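Local coordinates for probable TonB-dependent siderophore receptor PirA (Acinetobacter baumannii, PDB 5FR8), which probably takes up iron across the outer membrane by binding iron-chelating siderophores, possibly including ferric enterobactin, at residues Ala492-Arg497 against Lys566-Arg571; Phe28-Glu33 against Pro365-Val370; Val217-Ser222 against Gln706-Ser711. One frame throughout, in Å; residues are numbered along the deposited sequence.

Contact 1. Residues Ala492-Arg497 against Lys566-Arg571; sequences ANIESR and KWNILR
A chi1 of -63° puts N568 CG anti to the carbonyl carbon, on the side of the loop, with ND2 beyond it next to R497 O and the CG2 methyl of I494. That methyl is itself anti to the backbone N of I494, which leaves CG1 on the N side (chi1 -71°) and lets the two branches meet different partners. CG2 rests 3.3 Å from N568 ND2, whereas CD1, at the end of the other branch, reaches L570 CD2 at 4.0 Å. The I494 side chain runs antiparallel to those of N568 and L570.

The firm polar link is backbone to backbone: N568 N donates to R497 O over 3.0 Å, almost linearly (171°). The same oxygen receives a second, weak bond from N568 ND2 at 3.3 Å, and a single carbonyl therefore takes both the main-chain and side-chain N-H of one asparagine. Next to this pair, R497 CB lies 3.4 Å from W567 CZ3, touching the six-membered part of the indole. The arginine chain bends at its second torsion, and CD stands 4.1 Å above the ring plane, displaced toward the rim. The guanidinium runs on away from the indole, where NH1 is taken by N486 O.

The disulfide C490-C498 brackets the loop, and immediately beyond R497 strand 498-501 runs parallel to strand 564-591, with L499 bonded through its backbone to N568 and L570. Strand 548-553 flanks 564-591 too, through V550 and T549, while the W567 ring packs edge-to-face with Y396, the first residue of helix 396-400.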
ATOM      1  N   ALA A 492      11.621  -4.341 -27.518  1.00 65.68           N
ATOM      2  CA  ALA A 492      12.781  -4.844 -28.242  1.00 64.50           C
ATOM      3  C   ALA A 492      12.521  -4.890 -29.732  1.00 64.87           C
ATOM      4  O   ALA A 492      13.452  -4.935 -30.514  1.00 66.94           O
ATOM      5  CB  ALA A 492      13.191  -6.214 -27.720  1.00 62.38           C
ATOM      6  N   ASN A 493      11.259  -4.855 -30.130  1.00 65.00           N
ATOM      7  CA  ASN A 493      10.910  -5.013 -31.535  1.00 68.40           C
ATOM      8  C   ASN A 493      10.777  -3.692 -32.286  1.00 70.71           C
ATOM      9  O   ASN A 493      10.592  -3.677 -33.500  1.00 78.81           O
ATOM     10  CB  ASN A 493       9.618  -5.814 -31.681  1.00 67.89           C
ATOM     11  CG  ASN A 493       8.431  -5.120 -31.056  1.00 67.53           C
ATOM     12  OD1 ASN A 493       8.526  -4.531 -29.979  1.00 63.60           O
ATOM     13  ND2 ASN A 493       7.295  -5.197 -31.732  1.00 70.47           N
ATOM     14  N   ILE A 494      10.850  -2.588 -31.571  1.00 68.84           N
ATOM     15  CA  ILE A 494      10.864  -1.288 -32.204  1.00 69.99           C
ATOM     16  C   ILE A 494      12.306  -0.818 -32.276  1.00 70.23           C
ATOM     17  O   ILE A 494      13.156  -1.292 -31.525  1.00 67.27           O
ATOM     18  CB  ILE A 494       9.915  -0.336 -31.454  1.00 69.40           C
ATOM     19  CG1 ILE A 494       8.475  -0.764 -31.742  1.00 69.15           C
ATOM     20  CG2 ILE A 494      10.046   1.104 -31.913  1.00 70.44           C
ATOM     21  CD1 ILE A 494       7.462  -0.395 -30.674  1.00 68.61           C
ATOM     22  N   GLU A 495      12.574   0.076 -33.221  1.00 73.95           N
ATOM     23  CA  GLU A 495      13.945   0.413 -33.625  1.00 77.10           C
ATOM     24  C   GLU A 495      14.553   1.591 -32.836  1.00 79.26           C
ATOM     25  O   GLU A 495      15.531   1.413 -32.100  1.00 78.75           O
ATOM     26  CB  GLU A 495      13.948   0.710 -35.125  1.00 79.05           C
ATOM     27  CG  GLU A 495      15.081   0.066 -35.918  1.00 80.64           C
ATOM     28  CD  GLU A 495      14.754  -0.140 -37.396  1.00 82.84           C
ATOM     29  OE1 GLU A 495      13.847  -0.960 -37.717  1.00 81.58           O
ATOM     30  OE2 GLU A 495      15.419   0.513 -38.238  1.00 84.54           O
ATOM     31  N   SER A 496      13.986   2.788 -32.969  1.00 83.13           N
ATOM     32  CA  SER A 496      14.590   3.973 -32.345  1.00 86.54           C
ATOM     33  C   SER A 496      13.722   4.547 -31.223  1.00 87.77           C
ATOM     34  O   SER A 496      13.685   3.971 -30.142  1.00 97.81           O
ATOM     35  CB  SER A 496      14.935   5.035 -33.399  1.00 89.13           C
ATOM     36  OG  SER A 496      13.855   5.234 -34.293  1.00 92.08           O
ATOM     37  N   ARG A 497      12.997   5.638 -31.485  1.00 85.98           N
ATOM     38  CA  ARG A 497      12.481   6.525 -30.420  1.00 82.28           C
ATOM     39  C   ARG A 497      10.992   6.342 -30.116  1.00 81.07           C
ATOM     40  O   ARG A 497      10.169   6.408 -31.022  1.00 85.01           O
ATOM     41  CB  ARG A 497      12.684   7.980 -30.835  1.00 85.26           C
ATOM     42  CG  ARG A 497      13.987   8.288 -31.569  1.00 86.83           C
ATOM     43  CD  ARG A 497      14.563   9.607 -31.068  1.00 87.39           C
ATOM     44  NE  ARG A 497      15.871   9.876 -31.633  1.00 89.91           N
ATOM     45  CZ  ARG A 497      16.981   9.246 -31.269  1.00 91.01           C
ATOM     46  NH1 ARG A 497      16.936   8.305 -30.327  1.00 86.67           N
ATOM     47  NH2 ARG A 497      18.146   9.557 -31.839  1.00 93.02           N
ATOM     48  N   LYS A 566      10.793  11.505 -36.061  1.00 79.88           N
ATOM     49  CA  LYS A 566       9.689  10.597 -36.182  1.00 79.02           C
ATOM     50  C   LYS A 566       9.629   9.804 -34.885  1.00 74.39           C
ATOM     51  O   LYS A 566      10.591   9.145 -34.514  1.00 70.94           O
ATOM     52  CB  LYS A 566       9.920   9.682 -37.376  1.00 81.26           C
ATOM     53  CG  LYS A 566       8.650   9.186 -38.012  1.00 84.14           C
ATOM     54  CD  LYS A 566       9.004   8.536 -39.331  1.00 87.07           C
ATOM     55  CE  LYS A 566       7.808   7.825 -39.947  1.00 88.35           C
ATOM     56  NZ  LYS A 566       8.186   6.512 -40.547  1.00 88.11           N
ATOM     57  N   TRP A 567       8.512   9.913 -34.175  1.00 72.38           N
ATOM     58  CA  TRP A 567       8.335   9.182 -32.933  1.00 71.28           C
ATOM     59  C   TRP A 567       7.348   8.036 -33.146  1.00 71.33           C
ATOM     60  O   TRP A 567       6.345   8.181 -33.860  1.00 74.92           O
ATOM     61  CB  TRP A 567       7.810  10.102 -31.816  1.00 71.63           C
ATOM     62  CG  TRP A 567       8.810  11.103 -31.312  1.00 71.72           C
ATOM     63  CD1 TRP A 567       8.960  12.377 -31.742  1.00 74.20           C
ATOM     64  CD2 TRP A 567       9.792  10.909 -30.281  1.00 69.24           C
ATOM     65  NE1 TRP A 567       9.974  12.991 -31.055  1.00 75.40           N
ATOM     66  CE2 TRP A 567      10.504  12.104 -30.157  1.00 71.28           C
ATOM     67  CE3 TRP A 567      10.134   9.840 -29.456  1.00 67.81           C
ATOM     68  CZ2 TRP A 567      11.535  12.266 -29.240  1.00 71.38           C
ATOM     69  CZ3 TRP A 567      11.166  10.005 -28.540  1.00 66.82           C
ATOM     70  CH2 TRP A 567      11.851  11.200 -28.443  1.00 68.37           C
ATOM     71  N   ASN A 568       7.628   6.908 -32.501  1.00 68.09           N
ATOM     72  CA  ASN A 568       6.679   5.811 -32.409  1.00 67.93           C
ATOM     73  C   ASN A 568       5.786   6.071 -31.203  1.00 67.68           C
ATOM     74  O   ASN A 568       6.275   6.418 -30.119  1.00 67.47           O
ATOM     75  CB  ASN A 568       7.411   4.470 -32.267  1.00 66.60           C
ATOM     76  CG  ASN A 568       8.263   4.158 -33.478  1.00 66.30           C
ATOM     77  OD1 ASN A 568       7.744   4.030 -34.576  1.00 67.82           O
ATOM     78  ND2 ASN A 568       9.569   4.088 -33.299  1.00 64.61           N
ATOM     79  N   ILE A 569       4.481   5.945 -31.395  1.00 67.15           N
ATOM     80  CA  ILE A 569       3.552   6.243 -30.328  1.00 66.89           C
ATOM     81  C   ILE A 569       3.035   4.958 -29.697  1.00 69.59           C
ATOM     82  O   ILE A 569       2.295   4.184 -30.326  1.00 70.90           O
ATOM     83  CB  ILE A 569       2.344   7.034 -30.836  1.00 67.72           C
ATOM     84  CG1 ILE A 569       2.775   8.315 -31.533  1.00 68.86           C
ATOM     85  CG2 ILE A 569       1.402   7.341 -29.690  1.00 66.20           C
ATOM     86  CD1 ILE A 569       1.658   8.954 -32.336  1.00 71.19           C
ATOM     87  N   LEU A 570       3.410   4.752 -28.440  1.00 69.62           N
ATOM     88  CA  LEU A 570       2.820   3.701 -27.613  1.00 71.06           C
ATOM     89  C   LEU A 570       1.821   4.335 -26.667  1.00 69.04           C
ATOM     90  O   LEU A 570       1.903   5.527 -26.383  1.00 71.67           O
ATOM     91  CB  LEU A 570       3.912   3.016 -26.788  1.00 71.89           C
ATOM     92  CG  LEU A 570       5.065   2.421 -27.599  1.00 75.11           C
ATOM     93  CD1 LEU A 570       6.293   2.166 -26.729  1.00 75.22           C
ATOM     94  CD2 LEU A 570       4.602   1.157 -28.319  1.00 78.89           C
ATOM     95  N   ARG A 571       0.898   3.548 -26.148  1.00 67.84           N
ATOM     96  CA  ARG A 571       0.039   4.052 -25.091  1.00 67.54           C
ATOM     97  C   ARG A 571      -0.191   3.016 -23.989  1.00 65.85           C
ATOM     98  O   ARG A 571      -0.143   1.816 -24.226  1.00 68.07           O
ATOM     99  CB  ARG A 571      -1.301   4.517 -25.680  1.00 71.00           C
ATOM    100  CG  ARG A 571      -1.905   3.542 -26.664  1.00 75.76           C
ATOM    101  CD  ARG A 571      -3.358   3.862 -26.988  1.00 82.36           C
ATOM    102  NE  ARG A 571      -4.155   2.635 -27.077  1.00 85.11           N
ATOM    103  CZ  ARG A 571      -5.458   2.599 -27.314  1.00 86.64           C
ATOM    104  NH1 ARG A 571      -6.133   3.726 -27.492  1.00 87.36           N
ATOM    105  NH2 ARG A 571      -6.086   1.432 -27.370  1.00 88.75           N
TER

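Contact 2. Residues Phe28-Glu33 against Pro365-Val370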
ATOM      1  N   PHE A  28     -28.194  -9.464  14.673  1.00107.41           N
ATOM      2  CA  PHE A  28     -27.930  -9.847  13.281  1.00105.25           C
ATOM      3  C   PHE A  28     -26.489  -9.653  12.797  1.00 95.86           C
ATOM      4  O   PHE A  28     -25.724  -8.871  13.357  1.00 97.13           O
ATOM      5  CB  PHE A  28     -28.895  -9.110  12.330  1.00113.45           C
ATOM      6  CG  PHE A  28     -28.677  -7.595  12.235  1.00111.05           C
ATOM      7  CD1 PHE A  28     -27.684  -7.055  11.409  1.00105.35           C
ATOM      8  CD2 PHE A  28     -29.500  -6.715  12.929  1.00106.11           C
ATOM      9  CE1 PHE A  28     -27.504  -5.687  11.303  1.00 94.14           C
ATOM     10  CE2 PHE A  28     -29.322  -5.350  12.826  1.00101.79           C
ATOM     11  CZ  PHE A  28     -28.326  -4.839  12.011  1.00 98.96           C
ATOM     12  N   VAL A  29     -26.133 -10.359  11.728  1.00 87.09           N
ATOM     13  CA  VAL A  29     -24.780 -10.299  11.194  1.00 80.86           C
ATOM     14  C   VAL A  29     -24.808 -10.025   9.694  1.00 81.93           C
ATOM     15  O   VAL A  29     -25.310 -10.829   8.913  1.00 80.60           O
ATOM     16  CB  VAL A  29     -24.002 -11.599  11.461  1.00 79.23           C
ATOM     17  CG1 VAL A  29     -22.527 -11.427  11.107  1.00 78.46           C
ATOM     18  CG2 VAL A  29     -24.130 -12.001  12.915  1.00 79.59           C
ATOM     19  N   THR A  30     -24.260  -8.873   9.306  1.00 83.16           N
ATOM     20  CA  THR A  30     -24.245  -8.411   7.921  1.00 80.85           C
ATOM     21  C   THR A  30     -23.252  -9.262   7.097  1.00 79.50           C
ATOM     22  O   THR A  30     -22.403  -9.995   7.640  1.00 74.29           O
ATOM     23  CB  THR A  30     -23.881  -6.891   7.894  1.00 82.01           C
ATOM     24  OG1 THR A  30     -25.000  -6.133   8.375  1.00 89.53           O
ATOM     25  CG2 THR A  30     -23.499  -6.353   6.494  1.00 79.19           C
ATOM     26  N   ALA A  31     -23.375  -9.171   5.778  1.00 76.46           N
ATOM     27  CA  ALA A  31     -22.400  -9.767   4.882  1.00 69.72           C
ATOM     28  C   ALA A  31     -20.989  -9.294   5.212  1.00 69.10           C
ATOM     29  O   ALA A  31     -20.072 -10.116   5.296  1.00 65.50           O
ATOM     30  CB  ALA A  31     -22.739  -9.431   3.436  1.00 70.97           C
ATOM     31  N   GLU A  32     -20.799  -7.976   5.370  1.00 67.00           N
ATOM     32  CA  GLU A  32     -19.454  -7.432   5.607  1.00 64.38           C
ATOM     33  C   GLU A  32     -18.829  -8.111   6.797  1.00 67.07           C
ATOM     34  O   GLU A  32     -17.687  -8.591   6.713  1.00 65.16           O
ATOM     35  CB  GLU A  32     -19.465  -5.923   5.847  1.00 67.15           C
ATOM     36  CG  GLU A  32     -18.088  -5.310   6.022  1.00 67.66           C
ATOM     37  CD  GLU A  32     -18.107  -3.859   6.458  1.00 69.90           C
ATOM     38  OE1 GLU A  32     -19.167  -3.385   6.907  1.00 81.43           O
ATOM     39  OE2 GLU A  32     -17.057  -3.190   6.357  1.00 71.54           O
ATOM     40  N   GLU A  33     -19.580  -8.175   7.901  1.00 69.11           N
ATOM     41  CA  GLU A  33     -19.109  -8.857   9.118  1.00 68.45           C
ATOM     42  C   GLU A  33     -18.734 -10.302   8.872  1.00 65.14           C
ATOM     43  O   GLU A  33     -17.760 -10.797   9.431  1.00 58.36           O
ATOM     44  CB  GLU A  33     -20.188  -8.850  10.205  1.00 72.61           C
ATOM     45  CG  GLU A  33     -20.426  -7.492  10.831  1.00 80.31           C
ATOM     46  CD  GLU A  33     -21.883  -7.265  11.194  1.00 87.49           C
ATOM     47  OE1 GLU A  33     -22.432  -8.073  11.991  1.00 97.29           O
ATOM     48  OE2 GLU A  33     -22.475  -6.287  10.672  1.00 76.46           O
ATOM     49  N   PRO A 365     -33.105 -17.528   7.091  1.00 86.41           N
ATOM     50  CA  PRO A 365     -32.724 -16.272   7.731  1.00 84.42           C
ATOM     51  C   PRO A 365     -31.746 -15.473   6.872  1.00 81.65           C
ATOM     52  O   PRO A 365     -30.808 -16.047   6.309  1.00 82.15           O
ATOM     53  CB  PRO A 365     -32.070 -16.736   9.041  1.00 84.42           C
ATOM     54  CG  PRO A 365     -32.615 -18.111   9.283  1.00 85.90           C
ATOM     55  CD  PRO A 365     -32.772 -18.699   7.919  1.00 86.17           C
ATOM     56  N   GLN A 366     -31.954 -14.163   6.757  1.00 80.36           N
ATOM     57  CA  GLN A 366     -31.083 -13.351   5.892  1.00 79.58           C
ATOM     58  C   GLN A 366     -30.768 -11.983   6.473  1.00 78.03           C
ATOM     59  O   GLN A 366     -31.435 -11.502   7.371  1.00 79.43           O
ATOM     60  CB  GLN A 366     -31.710 -13.169   4.507  1.00 80.37           C
ATOM     61  CG  GLN A 366     -31.990 -14.464   3.760  1.00 83.57           C
ATOM     62  CD  GLN A 366     -33.050 -14.262   2.697  1.00 83.97           C
ATOM     63  OE1 GLN A 366     -34.184 -14.709   2.849  1.00 90.67           O
ATOM     64  NE2 GLN A 366     -32.694 -13.573   1.630  1.00 81.67           N
ATOM     65  N   VAL A 367     -29.733 -11.358   5.945  1.00 77.51           N
ATOM     66  CA  VAL A 367     -29.444  -9.980   6.250  1.00 75.31           C
ATOM     67  C   VAL A 367     -29.064  -9.318   4.930  1.00 76.82           C
ATOM     68  O   VAL A 367     -27.967  -9.539   4.403  1.00 79.61           O
ATOM     69  CB  VAL A 367     -28.322  -9.845   7.299  1.00 73.29           C
ATOM     70  CG1 VAL A 367     -28.022  -8.367   7.575  1.00 73.68           C
ATOM     71  CG2 VAL A 367     -28.712 -10.553   8.584  1.00 73.11           C
ATOM     72  N   LEU A 368     -29.988  -8.532   4.379  1.00 76.56           N
ATOM     73  CA  LEU A 368     -29.748  -7.858   3.113  1.00 74.97           C
ATOM     74  C   LEU A 368     -29.041  -6.542   3.330  1.00 75.19           C
ATOM     75  O   LEU A 368     -29.580  -5.647   3.979  1.00 81.37           O
ATOM     76  CB  LEU A 368     -31.062  -7.611   2.396  1.00 75.67           C
ATOM     77  CG  LEU A 368     -30.926  -6.996   1.011  1.00 76.64           C
ATOM     78  CD1 LEU A 368     -30.467  -8.044   0.009  1.00 76.90           C
ATOM     79  CD2 LEU A 368     -32.241  -6.364   0.565  1.00 78.90           C
ATOM     80  N   THR A 369     -27.830  -6.423   2.792  1.00 74.45           N
ATOM     81  CA  THR A 369     -27.160  -5.123   2.676  1.00 72.52           C
ATOM     82  C   THR A 369     -27.412  -4.511   1.285  1.00 73.12           C
ATOM     83  O   THR A 369     -27.338  -5.203   0.272  1.00 75.98           O
ATOM     84  CB  THR A 369     -25.648  -5.242   2.942  1.00 69.03           C
ATOM     85  OG1 THR A 369     -25.435  -5.501   4.334  1.00 72.96           O
ATOM     86  CG2 THR A 369     -24.932  -3.972   2.579  1.00 66.93           C
ATOM     87  N   VAL A 370     -27.733  -3.219   1.238  1.00 71.60           N
ATOM     88  CA  VAL A 370     -27.850  -2.522  -0.040  1.00 70.47           C
ATOM     89  C   VAL A 370     -27.207  -1.143   0.075  1.00 67.72           C
ATOM     90  O   VAL A 370     -27.403  -0.456   1.073  1.00 67.09           O
ATOM     91  CB  VAL A 370     -29.310  -2.429  -0.474  1.00 73.59           C
ATOM     92  CG1 VAL A 370     -30.142  -1.826   0.643  1.00 74.75           C
ATOM     93  CG2 VAL A 370     -29.423  -1.633  -1.762  1.00 73.90           C
TER
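V29 O accepts a hydrogen bond from N420 ND2 of strand 407-422, and V367 packs against the same oxygen with CG2 at 3.4 Å and CB at 3.6 Å. The contact joins the N-terminal segment to the wall of the β-barrel of a TonB-dependent receptor. Segment 365-370 opens a barrel strand just after a short turn, which in this family would lie on the periplasmic side.

Side chains alternate along that strand. V367 and T369 point toward the N-terminal segment, and Q366 and L368 point away from it. V367 supplies most of the strand's contact surface, with its two methyls divided between neighbours. CG1, anti to the backbone N (chi1 179°), lies 3.8 Å from T30 CA and approaches F28 CD1 obliquely at 4.1 Å; CG2 sits 4.0 Å from F28 CB. The valine side chain crosses those of both F28 and T30 at about a right angle.

At T30 the chain turns into helix 31-34. T30 occupies the N-cap position, but its hydroxyl makes no capping bond; instead its backbone N gives a weak bond to E33 OE1, 3.3 Å away, within the first turn. In the same turn, E32 OE2 bonds to Y146 OH, and A31 packs on E418 of the barrel. T369 faces T30 from the wall, where its OG1 takes a weak hydrogen bond from N357 ND2 of strand 343-361. T30 OG1, for its part, lies in the plane of the F28 ring at its edge and 3.8 Å from V367 CG1.

Contact 3. Residues Val217-Ser222 against Gln706-Ser711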
ATOM      1  N   VAL A 217      24.423   8.397   3.121  1.00 70.03           N
ATOM      2  CA  VAL A 217      24.499   8.358   1.696  1.00 73.32           C
ATOM      3  C   VAL A 217      25.282   7.122   1.289  1.00 72.51           C
ATOM      4  O   VAL A 217      24.925   6.449   0.333  1.00 72.10           O
ATOM      5  CB  VAL A 217      25.238   9.572   1.145  1.00 78.82           C
ATOM      6  CG1 VAL A 217      24.865   9.781  -0.319  1.00 81.06           C
ATOM      7  CG2 VAL A 217      24.926  10.794   1.988  1.00 82.39           C
ATOM      8  N   ASP A 218      26.349   6.839   2.031  1.00 73.20           N
ATOM      9  CA  ASP A 218      27.370   5.890   1.603  1.00 73.90           C
ATOM     10  C   ASP A 218      27.208   4.497   2.239  1.00 73.85           C
ATOM     11  O   ASP A 218      28.097   3.664   2.150  1.00 74.19           O
ATOM     12  CB  ASP A 218      28.781   6.478   1.845  1.00 75.45           C
ATOM     13  CG  ASP A 218      29.099   6.741   3.334  1.00 77.59           C
ATOM     14  OD1 ASP A 218      28.177   6.665   4.186  1.00 69.45           O
ATOM     15  OD2 ASP A 218      30.303   7.025   3.644  1.00 83.89           O
ATOM     16  N   ILE A 219      26.059   4.243   2.856  1.00 74.35           N
ATOM     17  CA  ILE A 219      25.843   2.983   3.564  1.00 72.28           C
ATOM     18  C   ILE A 219      26.103   1.768   2.670  1.00 71.33           C
ATOM     19  O   ILE A 219      26.649   0.761   3.132  1.00 71.45           O
ATOM     20  CB  ILE A 219      24.421   2.897   4.173  1.00 68.04           C
ATOM     21  CG1 ILE A 219      24.256   1.568   4.927  1.00 67.13           C
ATOM     22  CG2 ILE A 219      23.376   3.021   3.084  1.00 66.35           C
ATOM     23  CD1 ILE A 219      23.134   1.550   5.945  1.00 66.28           C
ATOM     24  N   ASN A 220      25.724   1.871   1.395  1.00 70.59           N
ATOM     25  CA  ASN A 220      25.785   0.728   0.467  1.00 65.78           C
ATOM     26  C   ASN A 220      27.060   0.626  -0.346  1.00 66.13           C
ATOM     27  O   ASN A 220      27.117  -0.167  -1.257  1.00 66.61           O
ATOM     28  CB  ASN A 220      24.632   0.798  -0.517  1.00 62.41           C
ATOM     29  CG  ASN A 220      23.304   0.473   0.124  1.00 59.51           C
ATOM     30  OD1 ASN A 220      23.172  -0.508   0.835  1.00 57.53           O
ATOM     31  ND2 ASN A 220      22.311   1.301  -0.134  1.00 60.36           N
ATOM     32  N   LYS A 221      28.070   1.419  -0.010  1.00 67.18           N
ATOM     33  CA  LYS A 221      29.287   1.535  -0.814  1.00 71.81           C
ATOM     34  C   LYS A 221      30.226   0.303  -0.739  1.00 73.17           C
ATOM     35  O   LYS A 221      30.894  -0.048  -1.721  1.00 67.77           O
ATOM     36  CB  LYS A 221      30.055   2.802  -0.394  1.00 74.97           C
ATOM     37  CG  LYS A 221      31.051   3.307  -1.426  1.00 77.13           C
ATOM     38  CD  LYS A 221      31.697   4.595  -0.953  1.00 81.21           C
ATOM     39  CE  LYS A 221      32.405   5.300  -2.090  1.00 86.57           C
ATOM     40  NZ  LYS A 221      32.794   6.683  -1.707  1.00 90.60           N
ATOM     41  N   SER A 222      30.254  -0.345   0.428  1.00 75.41           N
ATOM     42  CA  SER A 222      31.203  -1.424   0.704  1.00 70.97           C
ATOM     43  C   SER A 222      30.985  -2.623  -0.179  1.00 69.22           C
ATOM     44  O   SER A 222      31.682  -3.601  -0.021  1.00 71.92           O
ATOM     45  CB  SER A 222      31.139  -1.853   2.173  1.00 70.16           C
ATOM     46  OG  SER A 222      29.797  -1.868   2.640  1.00 70.91           O
ATOM     47  N   GLN A 706      22.465  -8.536   8.055  1.00 72.41           N
ATOM     48  CA  GLN A 706      22.327  -7.242   7.422  1.00 66.93           C
ATOM     49  C   GLN A 706      22.638  -7.267   5.942  1.00 67.08           C
ATOM     50  O   GLN A 706      23.771  -7.501   5.541  1.00 64.78           O
ATOM     51  CB  GLN A 706      23.258  -6.226   8.061  1.00 67.00           C
ATOM     52  CG  GLN A 706      23.109  -4.869   7.407  1.00 65.16           C
ATOM     53  CD  GLN A 706      24.219  -3.931   7.737  1.00 67.10           C
ATOM     54  OE1 GLN A 706      25.401  -4.324   7.709  1.00 78.22           O
ATOM     55  NE2 GLN A 706      23.874  -2.671   8.021  1.00 64.10           N
ATOM     56  N   ILE A 707      21.639  -6.962   5.125  1.00 69.53           N
ATOM     57  CA  ILE A 707      21.864  -6.896   3.690  1.00 68.30           C
ATOM     58  C   ILE A 707      21.843  -5.451   3.186  1.00 67.34           C
ATOM     59  O   ILE A 707      20.943  -4.682   3.545  1.00 75.02           O
ATOM     60  CB  ILE A 707      20.822  -7.705   2.919  1.00 59.94           C
ATOM     61  CG1 ILE A 707      20.691  -9.112   3.485  1.00 58.93           C
ATOM     62  CG2 ILE A 707      21.215  -7.784   1.459  1.00 59.06           C
ATOM     63  CD1 ILE A 707      19.326  -9.737   3.207  1.00 55.92           C
ATOM     64  N   LEU A 708      22.818  -5.123   2.332  1.00 64.06           N
ATOM     65  CA  LEU A 708      22.937  -3.810   1.689  1.00 64.45           C
ATOM     66  C   LEU A 708      22.406  -3.812   0.266  1.00 62.43           C
ATOM     67  O   LEU A 708      22.466  -4.814  -0.430  1.00 62.49           O
ATOM     68  CB  LEU A 708      24.389  -3.389   1.626  1.00 69.08           C
ATOM     69  CG  LEU A 708      25.155  -3.465   2.944  1.00 71.37           C
ATOM     70  CD1 LEU A 708      26.582  -3.016   2.737  1.00 72.42           C
ATOM     71  CD2 LEU A 708      24.463  -2.621   4.005  1.00 73.32           C
ATOM     72  N   ARG A 709      21.849  -2.687  -0.154  1.00 64.88           N
ATOM     73  CA  ARG A 709      21.189  -2.599  -1.449  1.00 61.34           C
ATOM     74  C   ARG A 709      22.206  -2.461  -2.561  1.00 63.75           C
ATOM     75  O   ARG A 709      23.054  -1.564  -2.537  1.00 60.72           O
ATOM     76  CB  ARG A 709      20.221  -1.425  -1.487  1.00 58.20           C
ATOM     77  CG  ARG A 709      19.463  -1.276  -2.793  1.00 55.93           C
ATOM     78  CD  ARG A 709      18.518  -0.108  -2.649  1.00 56.09           C
ATOM     79  NE  ARG A 709      17.842   0.284  -3.884  1.00 57.47           N
ATOM     80  CZ  ARG A 709      17.491   1.536  -4.163  1.00 54.63           C
ATOM     81  NH1 ARG A 709      17.782   2.526  -3.306  1.00 51.33           N
ATOM     82  NH2 ARG A 709      16.858   1.796  -5.304  1.00 53.80           N
ATOM     83  N   ASP A 710      22.099  -3.364  -3.528  1.00 63.15           N
ATOM     84  CA  ASP A 710      23.057  -3.477  -4.610  1.00 64.69           C
ATOM     85  C   ASP A 710      22.456  -2.811  -5.823  1.00 62.61           C
ATOM     86  O   ASP A 710      21.416  -3.242  -6.307  1.00 57.53           O
ATOM     87  CB  ASP A 710      23.299  -4.956  -4.891  1.00 64.44           C
ATOM     88  CG  ASP A 710      24.484  -5.212  -5.785  1.00 65.41           C
ATOM     89  OD1 ASP A 710      24.853  -4.309  -6.552  1.00 67.82           O
ATOM     90  OD2 ASP A 710      25.039  -6.341  -5.723  1.00 63.13           O
ATOM     91  N   SER A 711      23.107  -1.753  -6.297  1.00 63.84           N
ATOM     92  CA  SER A 711      22.718  -1.133  -7.553  1.00 68.20           C
ATOM     93  C   SER A 711      23.028  -2.008  -8.757  1.00 68.46           C
ATOM     94  O   SER A 711      22.321  -1.948  -9.761  1.00 69.16           O
ATOM     95  CB  SER A 711      23.407   0.204  -7.723  1.00 72.28           C
ATOM     96  OG  SER A 711      24.804   0.022  -7.659  1.00 83.38           O
TER
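N220 enters the contact from CB outward along the backbone of R709. CB lies 3.5 Å from R709 O, and CG, turned anti to the carbonyl carbon of N220 (chi1 -72°), stays close to that same oxygen. At the tip the amide divides. OD1 accepts the backbone N-H of R709, with 2.7 Å between R709 N and N220 OD1; the bond is bent, and the donor stands 58° out of the carbonyl plane. The other amide atom, ND2, rests 3.7 Å from R709 CB and bonds to A227 O. OD1 also receives N719 ND2, so this buried amide uses both its ends, and its rotation is set by partners in its own loop (A227 O) and in the opposing one (R709 N, N719 ND2).

L708 lies alongside N220, pointing the other way, with CB near OD1. Its CD1 methyl meets S222 OG at 3.4 Å and I219 O at 3.8 Å, while CD2 makes a looser apolar contact with I219. A type I turn from D218 to K221, closed by K221 N bonding to D218 O, presents I219 and N220 together to the second segment.

R709 extends away from this face to reach A228 O and form a salt bridge with D268 through NH1, and it also touches N81 in the plug region. Two long inter-strand loops, one near each end of the barrel sequence, are thus joined by an asparagine side chain bonding to main chain, an arrangement consistent with the extracellular loops that fold over the plug in TonB-dependent receptors.

Overall arrangement
The three contacts are widely separated, and none touches another. Contacts 1 and 3 both join parts of the barrel sequence that, by family topology, belong to its extracellular end; their centres are 36 Å apart and their nearest atoms about 21 Å. Along the chain, contact 1 is nested within the loop that contact 3 closes. Contact 2, where the N-terminal segment meets the barrel wall, lies 53 Å from contact 1 and 52 Å from contact 3 between centres, and on the opposite side of the chain's centre from contact 3. Its segments alternate with those of contact 3, whereas contacts 2 and 1 follow in series.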